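Local coordinates for coelenterazine-binding protein with bound coelenterazine (Renilla muelleri, PDB 2HPS) that binds the luciferin coelenterazine and probably makes it available for reaction with luciferase and oxygen only when calcium is bound, at residues Asp28-Arg33 / Leu70-Ile76; Glu37-Ile43 / Thr57-Phe61; Glu60-Val64 / Met99-Gln103. All blocks are in the same frame, centred on the assembly; numbering follows the deposited sequence.

Contact 1 of 3, residues Asp28-Arg33 / Leu70-Ile76; sequences DGFISR and LAPGVRI
Arg33, Leu70 and Arg75 bury the most surface where the short strands 30-32 and 75-77 pair antiparallel. This is the two-stranded sheet that joins the loops of paired EF-hands. Ile31 and Ile76 form a hydrogen-bonded pair, CA to CA 5.7 Å: Ile31 N to Ile76 O is 2.9 Å and Ile76 N to Ile31 O is 3.1 Å. Before the second strand, a type II turn runs from Ala71 to Val74. Arg75 is extended (chi1 to chi3 all t). Its guanidinium lies flat on the Phe30 ring (m), centres 4.0 Å apart and planes at 21°, while NH2 of Arg75 makes a 3.2 Å salt bridge to OD2 of Asp28. Leu70 (m, t) sets CD2 3.9 Å from CG1 of Ile31. Arg33, also extended, donates from NH1 to Leu70 O at 3.1 Å; the same NH1 forms a salt bridge with Asp66. The backbone bonds of Ile31 and Ile76 thus fix the strand register, while arginine charge and stacking on Phe30 hold the more exposed parts.

Contact 2 of 3, residues Glu37-Ile43 / Thr57-Phe61; sequences ELIAVRI and TRQEF. With CTZ (c2-hydroxy-coelenterazine), chain B.
Two helices of the N-terminal EF-hand pair, the exiting helix 33-47 of the first hand and the entering helix 51-68 of the second, pack side by side here. Segments 37-43 and 57-61 are helical throughout. They run nearly antiparallel at 155°, with axes 8.9 Å apart at closest approach. Ala40 and Arg58 have the nearest CA atoms, at 5.4 Å. The small Ala40 faces the Phe61 ring (chi1 -86°, chi2 69°), its CB 4.2 Å from the ring centroid in a CH-pi contact. Ile39 and Ile43 are both m, t. Ile39 CG2 lies 3.5 Å from Phe61 CE2, and Ile43 CD1 lies 3.5 Å from Phe61 CZ. Thr57 (m) adds its CG2, 4.0 Å from Ile43 CG2. Ile39 and Phe61 also line the coelenterazine pocket: Ile39 CG2 is 3.5 Å from CTZ C10, and Phe61 CE2 is 3.8 Å from CTZ C13. Arg58 (t, t, p) forms a salt bridge with Glu55 through NH2. It forms a second with Glu37 (m, t), whose OE1 accepts from Arg58 NH1 at 3.0 Å.

Contact 3 of 3, residues Glu60-Val64 / Met99-Gln103; sequences EFLRV and MAVIQ
Glu60 opens the helical segment 60-64 and points toward segment 99-103, its CA 6.4 Å from that of Gln103. Its t, p side chain brings OE2 to a water at 2.7 Å. The same water lies 2.8 Å from the carbonyl O of Met99, a selenomethionine, and accepts from Gln103 N at 2.9 Å. It therefore bridges the helix to the type I turn 99-102 and to the first residues of helix 102-111. Phe61 (m) comes next. Gln103 NE2 sits over one face of its ring, 3.4 Å from Phe61 CE2, and is hydrogen-bonded to Tyr36 OH. Phe61 and Gln103 both touch coelenterazine, so this part of the contact borders the pocket. Helix 51-68 belongs to the second EF-hand and helix 102-111 enters the third, so the contact joins the N- and C-terminal EF-hand pairs. Arg63 (t, t, p) folds back one turn onto Glu60: NE donates to Glu60 OE1 at 2.9 Å, and NH2 to Glu60 OE2 at 2.8 Å in a salt bridge. Met99 (m, m, m) lays its CE over one face of the Arg63 guanidinium, 3.7 Å from NH2. Val64 (t) ends the segment with CG2 3.6 Å from Gln103 OE1.

Contact 2 is nested along the chain inside the loop closed by contact 1. Together they bring the first two EF-hands together, contact 1 through strands 30-32 and 75-77 and contact 2 through helices 33-47 and 51-68. Their centres lie about 15 Å apart. Contact 3 begins on the stretch where contact 2 ends, sharing Glu60 and Phe61; their centres lie about 10 Å apart. It packs helix 51-68 against the start of helix 102-111, in the third hand. Contacts 1 and 3 cross, their segments alternating along the chain. Their centres are about 18 Å apart, yet Arg33 NE lies 3.5 Å from Leu62 CD2. Helix 51-68 thus serves both the N-terminal pair and its junction with the C-terminal pair, and Phe61 places contacts 2 and 3 at the coelenterazine pocket.

Contact 1 of 3, residues Asp28-Arg33 / Leu70-Ile76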
loop_
_atom_site.group_PDB
_atom_site.type_symbol
_atom_site.label_atom_id
_atom_site.label_comp_id
_atom_site.label_asym_id
_atom_site.label_seq_id
_atom_site.Cartn_x
_atom_site.Cartn_y
_atom_site.Cartn_z
ATOM N N ASP A 28 -13.173 -11.870 6.553
ATOM C CA ASP A 28 -13.639 -13.224 6.219
ATOM C C ASP A 28 -12.597 -14.062 5.460
ATOM O O ASP A 28 -12.851 -15.228 5.115
ATOM C CB ASP A 28 -14.989 -13.183 5.475
ATOM C CG ASP A 28 -14.889 -12.612 4.056
ATOM O OD1 ASP A 28 -13.840 -12.038 3.673
ATOM O OD2 ASP A 28 -15.890 -12.735 3.311
ATOM N N GLY A 29 -11.427 -13.470 5.219
ATOM C CA GLY A 29 -10.322 -14.141 4.536
ATOM C C GLY A 29 -10.379 -14.088 3.019
ATOM O O GLY A 29 -9.564 -14.732 2.351
ATOM N N PHE A 30 -11.334 -13.329 2.485
ATOM C CA PHE A 30 -11.529 -13.222 1.038
ATOM C C PHE A 30 -11.653 -11.774 0.601
ATOM O O PHE A 30 -12.125 -10.928 1.349
ATOM C CB PHE A 30 -12.759 -14.021 0.593
ATOM C CG PHE A 30 -12.568 -15.507 0.692
ATOM C CD1 PHE A 30 -12.125 -16.237 -0.406
ATOM C CD2 PHE A 30 -12.800 -16.173 1.896
ATOM C CE1 PHE A 30 -11.929 -17.613 -0.320
ATOM C CE2 PHE A 30 -12.602 -17.557 2.003
ATOM C CZ PHE A 30 -12.167 -18.278 0.891
ATOM N N ILE A 31 -11.224 -11.507 -0.627
ATOM C CA ILE A 31 -11.290 -10.148 -1.180
ATOM C C ILE A 31 -11.758 -10.159 -2.635
ATOM O O ILE A 31 -11.690 -11.185 -3.327
ATOM C CB ILE A 31 -9.939 -9.404 -1.071
ATOM C CG1 ILE A 31 -8.806 -10.164 -1.786
ATOM C CG2 ILE A 31 -9.597 -9.120 0.410
ATOM C CD1 ILE A 31 -7.516 -9.335 -1.946
ATOM N N SER A 32 -12.204 -9.000 -3.100
ATOM C CA SER A 32 -12.699 -8.880 -4.464
ATOM C C SER A 32 -12.314 -7.530 -5.041
ATOM O O SER A 32 -11.856 -6.625 -4.312
ATOM C CB SER A 32 -14.222 -8.968 -4.459
ATOM O OG SER A 32 -14.749 -7.801 -3.865
ATOM N N ARG A 33 -12.564 -7.394 -6.344
ATOM C CA ARG A 33 -12.316 -6.148 -7.074
ATOM C C ARG A 33 -12.967 -4.969 -6.380
ATOM O O ARG A 33 -12.317 -3.938 -6.157
ATOM C CB ARG A 33 -12.862 -6.300 -8.488
ATOM C CG ARG A 33 -12.422 -5.266 -9.501
ATOM C CD ARG A 33 -12.858 -5.672 -10.902
ATOM N NE ARG A 33 -12.399 -4.716 -11.906
ATOM C CZ ARG A 33 -11.236 -4.803 -12.548
ATOM N NH1 ARG A 33 -10.409 -5.808 -12.295
ATOM N NH2 ARG A 33 -10.906 -3.884 -13.450
ATOM N N LEU A 70 -7.758 -9.949 -9.077
ATOM C CA LEU A 70 -9.065 -9.489 -8.618
ATOM C C LEU A 70 -9.930 -9.125 -9.821
ATOM O O LEU A 70 -10.308 -7.964 -10.007
ATOM C CB LEU A 70 -8.937 -8.313 -7.649
ATOM C CG LEU A 70 -8.133 -8.586 -6.381
ATOM C CD1 LEU A 70 -8.167 -7.327 -5.518
ATOM C CD2 LEU A 70 -8.717 -9.789 -5.634
ATOM N N ALA A 71 -10.210 -10.145 -10.629
ATOM C CA ALA A 71 -11.015 -10.020 -11.841
ATOM C C ALA A 71 -12.468 -9.716 -11.490
ATOM O O ALA A 71 -12.919 -10.040 -10.392
ATOM C CB ALA A 71 -10.911 -11.302 -12.675
ATOM N N PRO A 72 -13.207 -9.051 -12.408
ATOM C CA PRO A 72 -14.627 -8.811 -12.131
ATOM C C PRO A 72 -15.353 -10.106 -11.753
ATOM O O PRO A 72 -15.126 -11.157 -12.364
ATOM C CB PRO A 72 -15.160 -8.266 -13.465
ATOM C CG PRO A 72 -13.976 -7.651 -14.110
ATOM C CD PRO A 72 -12.787 -8.478 -13.703
ATOM N N GLY A 73 -16.163 -10.030 -10.706
ATOM C CA GLY A 73 -17.001 -11.152 -10.302
ATOM C C GLY A 73 -16.373 -12.223 -9.432
ATOM O O GLY A 73 -17.104 -13.026 -8.836
ATOM N N VAL A 74 -15.039 -12.260 -9.354
ATOM C CA VAL A 74 -14.368 -13.300 -8.569
ATOM C C VAL A 74 -14.136 -12.851 -7.126
ATOM O O VAL A 74 -14.123 -11.652 -6.812
ATOM C CB VAL A 74 -13.044 -13.839 -9.212
ATOM C CG1 VAL A 74 -13.225 -14.126 -10.702
ATOM C CG2 VAL A 74 -11.871 -12.887 -8.977
ATOM N N ARG A 75 -13.983 -13.842 -6.261
ATOM C CA ARG A 75 -13.709 -13.636 -4.862
ATOM C C ARG A 75 -12.587 -14.618 -4.619
ATOM O O ARG A 75 -12.749 -15.808 -4.890
ATOM C CB ARG A 75 -14.968 -13.999 -4.069
ATOM C CG ARG A 75 -14.819 -14.060 -2.579
ATOM C CD ARG A 75 -16.183 -14.224 -1.936
ATOM N NE ARG A 75 -16.093 -14.295 -0.480
ATOM C CZ ARG A 75 -16.022 -15.429 0.214
ATOM N NH1 ARG A 75 -16.039 -16.603 -0.414
ATOM N NH2 ARG A 75 -15.939 -15.388 1.542
ATOM N N ILE A 76 -11.423 -14.129 -4.195
ATOM C CA ILE A 76 -10.276 -15.006 -3.945
ATOM C C ILE A 76 -9.769 -14.803 -2.525
ATOM O O ILE A 76 -10.046 -13.768 -1.912
ATOM C CB ILE A 76 -9.128 -14.837 -4.990
ATOM C CG1 ILE A 76 -8.519 -13.436 -4.939
ATOM C CG2 ILE A 76 -9.632 -15.142 -6.423
ATOM C CD1 ILE A 76 -7.250 -13.306 -5.838
#

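Contact 2 of 3, residues Glu37-Ile43 / Thr57-Phe61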
loop_
_atom_site.group_PDB
_atom_site.type_symbol
_atom_site.label_atom_id
_atom_site.label_comp_id
_atom_site.label_asym_id
_atom_site.label_seq_id
_atom_site.Cartn_x
_atom_site.Cartn_y
_atom_site.Cartn_z
ATOM N N GLU A 37 -11.581 -1.326 -4.923
ATOM C CA GLU A 37 -12.158 -0.036 -5.312
ATOM C C GLU A 37 -12.594 0.778 -4.104
ATOM O O GLU A 37 -12.532 1.991 -4.129
ATOM C CB GLU A 37 -13.372 -0.246 -6.224
ATOM C CG GLU A 37 -13.068 -0.915 -7.560
ATOM C CD GLU A 37 -14.303 -1.015 -8.440
ATOM O OE1 GLU A 37 -14.654 0.012 -9.051
ATOM O OE2 GLU A 37 -14.914 -2.111 -8.521
ATOM N N LEU A 38 -13.034 0.106 -3.038
ATOM C CA LEU A 38 -13.425 0.821 -1.829
ATOM C C LEU A 38 -12.276 1.661 -1.273
ATOM O O LEU A 38 -12.487 2.775 -0.804
ATOM C CB LEU A 38 -13.925 -0.159 -0.762
ATOM C CG LEU A 38 -14.301 0.421 0.612
ATOM C CD1 LEU A 38 -15.416 1.454 0.525
ATOM C CD2 LEU A 38 -14.688 -0.733 1.576
ATOM N N ILE A 39 -11.068 1.102 -1.305
ATOM C CA ILE A 39 -9.869 1.844 -0.891
ATOM C C ILE A 39 -9.691 3.112 -1.735
ATOM O O ILE A 39 -9.506 4.206 -1.195
ATOM C CB ILE A 39 -8.624 0.944 -0.950
ATOM C CG1 ILE A 39 -8.774 -0.157 0.096
ATOM C CG2 ILE A 39 -7.332 1.777 -0.718
ATOM C CD1 ILE A 39 -7.779 -1.271 -0.021
ATOM N N ALA A 40 -9.802 2.980 -3.059
ATOM C CA ALA A 40 -9.684 4.149 -3.929
ATOM C C ALA A 40 -10.772 5.199 -3.625
ATOM O O ALA A 40 -10.518 6.400 -3.647
ATOM C CB ALA A 40 -9.697 3.720 -5.410
ATOM N N VAL A 41 -11.989 4.743 -3.330
ATOM C CA VAL A 41 -13.067 5.667 -2.948
ATOM C C VAL A 41 -12.756 6.407 -1.630
ATOM O O VAL A 41 -13.005 7.613 -1.491
ATOM C CB VAL A 41 -14.430 4.930 -2.854
ATOM C CG1 VAL A 41 -15.472 5.792 -2.128
ATOM C CG2 VAL A 41 -14.917 4.539 -4.257
ATOM N N ARG A 42 -12.216 5.679 -0.655
ATOM C CA ARG A 42 -11.834 6.311 0.599
ATOM C C ARG A 42 -10.719 7.346 0.375
ATOM O O ARG A 42 -10.722 8.417 1.001
ATOM C CB ARG A 42 -11.436 5.245 1.621
ATOM C CG ARG A 42 -12.644 4.404 2.112
ATOM C CD ARG A 42 -12.145 3.409 3.151
ATOM N NE ARG A 42 -13.231 2.644 3.772
ATOM C CZ ARG A 42 -13.010 1.614 4.579
ATOM N NH1 ARG A 42 -11.756 1.252 4.828
ATOM N NH2 ARG A 42 -14.028 0.944 5.124
ATOM N N ILE A 43 -9.780 7.013 -0.519
ATOM C CA ILE A 43 -8.663 7.907 -0.862
ATOM C C ILE A 43 -9.212 9.211 -1.458
ATOM O O ILE A 43 -8.856 10.311 -1.026
ATOM C CB ILE A 43 -7.654 7.218 -1.824
ATOM C CG1 ILE A 43 -6.835 6.168 -1.071
ATOM C CG2 ILE A 43 -6.706 8.261 -2.484
ATOM C CD1 ILE A 43 -6.091 5.183 -1.964
ATOM N N THR A 57 -7.402 7.716 -9.921
ATOM C CA THR A 57 -7.079 6.885 -8.743
ATOM C C THR A 57 -7.790 5.533 -8.840
ATOM O O THR A 57 -7.152 4.479 -8.711
ATOM C CB THR A 57 -7.441 7.593 -7.421
ATOM O OG1 THR A 57 -6.801 8.879 -7.384
ATOM C CG2 THR A 57 -7.001 6.759 -6.195
ATOM N N ARG A 58 -9.096 5.552 -9.116
ATOM C CA ARG A 58 -9.828 4.293 -9.342
ATOM C C ARG A 58 -9.209 3.432 -10.463
ATOM O O ARG A 58 -9.033 2.227 -10.305
ATOM C CB ARG A 58 -11.318 4.571 -9.605
ATOM C CG ARG A 58 -12.244 3.400 -9.229
ATOM C CD ARG A 58 -13.715 3.669 -9.615
ATOM N NE ARG A 58 -13.876 3.898 -11.059
ATOM C CZ ARG A 58 -14.233 2.969 -11.942
ATOM N NH1 ARG A 58 -14.499 1.719 -11.547
ATOM N NH2 ARG A 58 -14.334 3.288 -13.230
ATOM N N GLN A 59 -8.886 4.049 -11.600
ATOM C CA GLN A 59 -8.328 3.317 -12.721
ATOM C C GLN A 59 -6.980 2.671 -12.371
ATOM O O GLN A 59 -6.703 1.552 -12.798
ATOM C CB GLN A 59 -8.211 4.230 -13.945
ATOM C CG GLN A 59 -9.574 4.526 -14.587
ATOM C CD GLN A 59 -10.271 3.275 -15.116
ATOM O OE1 GLN A 59 -9.629 2.363 -15.640
ATOM N NE2 GLN A 59 -11.597 3.227 -14.971
ATOM N N GLU A 60 -6.179 3.362 -11.562
ATOM C CA GLU A 60 -4.877 2.795 -11.187
ATOM C C GLU A 60 -5.106 1.599 -10.273
ATOM O O GLU A 60 -4.480 0.545 -10.454
ATOM C CB GLU A 60 -3.942 3.833 -10.551
ATOM C CG GLU A 60 -2.540 3.275 -10.182
ATOM C CD GLU A 60 -1.724 2.698 -11.369
ATOM O OE1 GLU A 60 -2.096 2.832 -12.572
ATOM O OE2 GLU A 60 -0.674 2.077 -11.091
ATOM N N PHE A 61 -6.028 1.739 -9.323
ATOM C CA PHE A 61 -6.394 0.584 -8.497
ATOM C C PHE A 61 -6.925 -0.600 -9.305
ATOM O O PHE A 61 -6.613 -1.749 -9.008
ATOM C CB PHE A 61 -7.354 0.975 -7.368
ATOM C CG PHE A 61 -6.643 1.476 -6.136
ATOM C CD1 PHE A 61 -5.980 2.701 -6.154
ATOM C CD2 PHE A 61 -6.615 0.702 -4.976
ATOM C CE1 PHE A 61 -5.286 3.168 -5.001
ATOM C CE2 PHE A 61 -5.929 1.142 -3.838
ATOM C CZ PHE A 61 -5.272 2.383 -3.847
HETATM N N1 CTZ B . -2.539 1.182 2.750
HETATM C C2 CTZ B . -3.846 0.804 2.734
HETATM C C3 CTZ B . -4.070 0.349 4.108
HETATM N N4 CTZ B . -2.969 0.477 4.843
HETATM C C5 CTZ B . -2.717 0.183 6.135
HETATM C C6 CTZ B . -1.430 0.405 6.633
HETATM N N7 CTZ B . -0.455 0.912 5.847
HETATM C C8 CTZ B . -0.680 1.227 4.553
HETATM C C9 CTZ B . -2.035 0.974 4.010
HETATM C C10 CTZ B . -4.786 0.848 1.552
HETATM C C11 CTZ B . -4.223 -0.094 0.519
HETATM C C12 CTZ B . -3.722 0.418 -0.677
HETATM C C13 CTZ B . -3.183 -0.421 -1.645
HETATM C C14 CTZ B . -3.159 -1.797 -1.397
HETATM C C15 CTZ B . -3.651 -2.322 -0.193
HETATM C C16 CTZ B . -4.187 -1.466 0.773
HETATM O O17 CTZ B . -2.630 -2.619 -2.339
HETATM O O18 CTZ B . -5.176 -0.127 4.579
HETATM C C19 CTZ B . -1.147 0.116 8.057
HETATM C C20 CTZ B . -1.745 -0.959 8.720
HETATM C C21 CTZ B . -1.466 -1.193 10.064
HETATM C C22 CTZ B . -0.597 -0.341 10.761
HETATM C C23 CTZ B . -0.008 0.739 10.118
HETATM C C24 CTZ B . -0.286 0.972 8.766
HETATM O O25 CTZ B . -0.350 -0.593 12.075
HETATM C C26 CTZ B . 0.394 1.775 3.630
HETATM C C27 CTZ B . 0.463 3.271 3.795
HETATM C C28 CTZ B . 0.108 4.133 2.760
HETATM C C29 CTZ B . 0.194 5.512 2.958
HETATM C C30 CTZ B . 0.619 6.015 4.197
HETATM C C31 CTZ B . 0.988 5.151 5.227
HETATM C C32 CTZ B . 0.915 3.771 5.021
#

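Contact 3 of 3, residues Glu60-Val64 / Met99-Gln103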
loop_
_atom_site.group_PDB
_atom_site.type_symbol
_atom_site.label_atom_id
_atom_site.label_comp_id
_atom_site.label_asym_id
_atom_site.label_seq_id
_atom_site.Cartn_x
_atom_site.Cartn_y
_atom_site.Cartn_z
ATOM N N GLU A 60 -6.179 3.362 -11.562
ATOM C CA GLU A 60 -4.877 2.795 -11.187
ATOM C C GLU A 60 -5.106 1.599 -10.273
ATOM O O GLU A 60 -4.480 0.545 -10.454
ATOM C CB GLU A 60 -3.942 3.833 -10.551
ATOM C CG GLU A 60 -2.540 3.275 -10.182
ATOM C CD GLU A 60 -1.724 2.698 -11.369
ATOM O OE1 GLU A 60 -2.096 2.832 -12.572
ATOM O OE2 GLU A 60 -0.674 2.077 -11.091
ATOM N N PHE A 61 -6.028 1.739 -9.323
ATOM C CA PHE A 61 -6.394 0.584 -8.497
ATOM C C PHE A 61 -6.925 -0.600 -9.305
ATOM O O PHE A 61 -6.613 -1.749 -9.008
ATOM C CB PHE A 61 -7.354 0.975 -7.368
ATOM C CG PHE A 61 -6.643 1.476 -6.136
ATOM C CD1 PHE A 61 -5.980 2.701 -6.154
ATOM C CD2 PHE A 61 -6.615 0.702 -4.976
ATOM C CE1 PHE A 61 -5.286 3.168 -5.001
ATOM C CE2 PHE A 61 -5.929 1.142 -3.838
ATOM C CZ PHE A 61 -5.272 2.383 -3.847
ATOM N N LEU A 62 -7.720 -0.327 -10.342
ATOM C CA LEU A 62 -8.219 -1.408 -11.183
ATOM C C LEU A 62 -7.089 -2.081 -11.945
ATOM O O LEU A 62 -7.086 -3.294 -12.109
ATOM C CB LEU A 62 -9.287 -0.895 -12.159
ATOM C CG LEU A 62 -10.610 -0.457 -11.532
ATOM C CD1 LEU A 62 -11.469 0.173 -12.634
ATOM C CD2 LEU A 62 -11.346 -1.600 -10.837
ATOM N N ARG A 63 -6.121 -1.289 -12.403
ATOM C CA ARG A 63 -4.971 -1.822 -13.130
ATOM C C ARG A 63 -4.184 -2.812 -12.260
ATOM O O ARG A 63 -3.817 -3.912 -12.701
ATOM C CB ARG A 63 -4.072 -0.674 -13.606
ATOM C CG ARG A 63 -3.007 -1.141 -14.636
ATOM C CD ARG A 63 -2.120 0.048 -15.053
ATOM N NE ARG A 63 -1.200 0.437 -13.984
ATOM C CZ ARG A 63 -0.050 -0.180 -13.724
ATOM N NH1 ARG A 63 0.337 -1.222 -14.455
ATOM N NH2 ARG A 63 0.706 0.234 -12.717
ATOM N N VAL A 64 -3.932 -2.405 -11.019
ATOM C CA VAL A 64 -3.280 -3.257 -10.020
ATOM C C VAL A 64 -4.186 -4.448 -9.651
ATOM O O VAL A 64 -3.700 -5.568 -9.560
ATOM C CB VAL A 64 -2.808 -2.427 -8.803
ATOM C CG1 VAL A 64 -2.180 -3.313 -7.724
ATOM C CG2 VAL A 64 -1.794 -1.375 -9.266
HETATM N N MSE A 99 6.706 1.663 -12.860
HETATM C CA MSE A 99 5.255 1.658 -12.978
HETATM C C MSE A 99 4.620 1.112 -11.709
HETATM O O MSE A 99 3.524 1.534 -11.331
HETATM C CB MSE A 99 4.799 0.840 -14.185
HETATM C CG MSE A 99 4.983 1.547 -15.495
HETATM SE SE MSE A 99 3.996 3.263 -15.569
HETATM C CE MSE A 99 2.408 2.809 -14.797
ATOM N N ALA A 100 5.314 0.177 -11.048
ATOM C CA ALA A 100 4.774 -0.467 -9.836
ATOM C C ALA A 100 4.584 0.457 -8.635
ATOM O O ALA A 100 3.808 0.141 -7.715
ATOM C CB ALA A 100 5.633 -1.647 -9.441
ATOM N N VAL A 101 5.281 1.596 -8.632
ATOM C CA VAL A 101 5.167 2.527 -7.496
ATOM C C VAL A 101 4.231 3.701 -7.752
ATOM O O VAL A 101 3.993 4.533 -6.873
ATOM C CB VAL A 101 6.549 3.024 -7.015
ATOM C CG1 VAL A 101 7.419 1.820 -6.627
ATOM C CG2 VAL A 101 7.238 3.892 -8.084
ATOM N N ILE A 102 3.699 3.762 -8.971
ATOM C CA ILE A 102 2.753 4.812 -9.337
ATOM C C ILE A 102 1.555 4.900 -8.387
ATOM O O ILE A 102 1.165 5.991 -7.966
ATOM C CB ILE A 102 2.357 4.658 -10.838
ATOM C CG1 ILE A 102 3.583 4.950 -11.718
ATOM C CG2 ILE A 102 1.143 5.495 -11.196
ATOM C CD1 ILE A 102 4.048 6.439 -11.737
ATOM N N GLN A 103 0.996 3.755 -8.014
ATOM C CA GLN A 103 -0.102 3.724 -7.070
ATOM C C GLN A 103 0.271 4.409 -5.744
ATOM O O GLN A 103 -0.493 5.223 -5.207
ATOM C CB GLN A 103 -0.485 2.270 -6.834
ATOM C CG GLN A 103 -1.785 2.049 -6.137
ATOM C CD GLN A 103 -2.018 0.561 -5.886
ATOM O OE1 GLN A 103 -1.084 -0.255 -5.936
ATOM N NE2 GLN A 103 -3.264 0.202 -5.638
HETATM O O HOH W 1 1.384 1.305 -9.544
#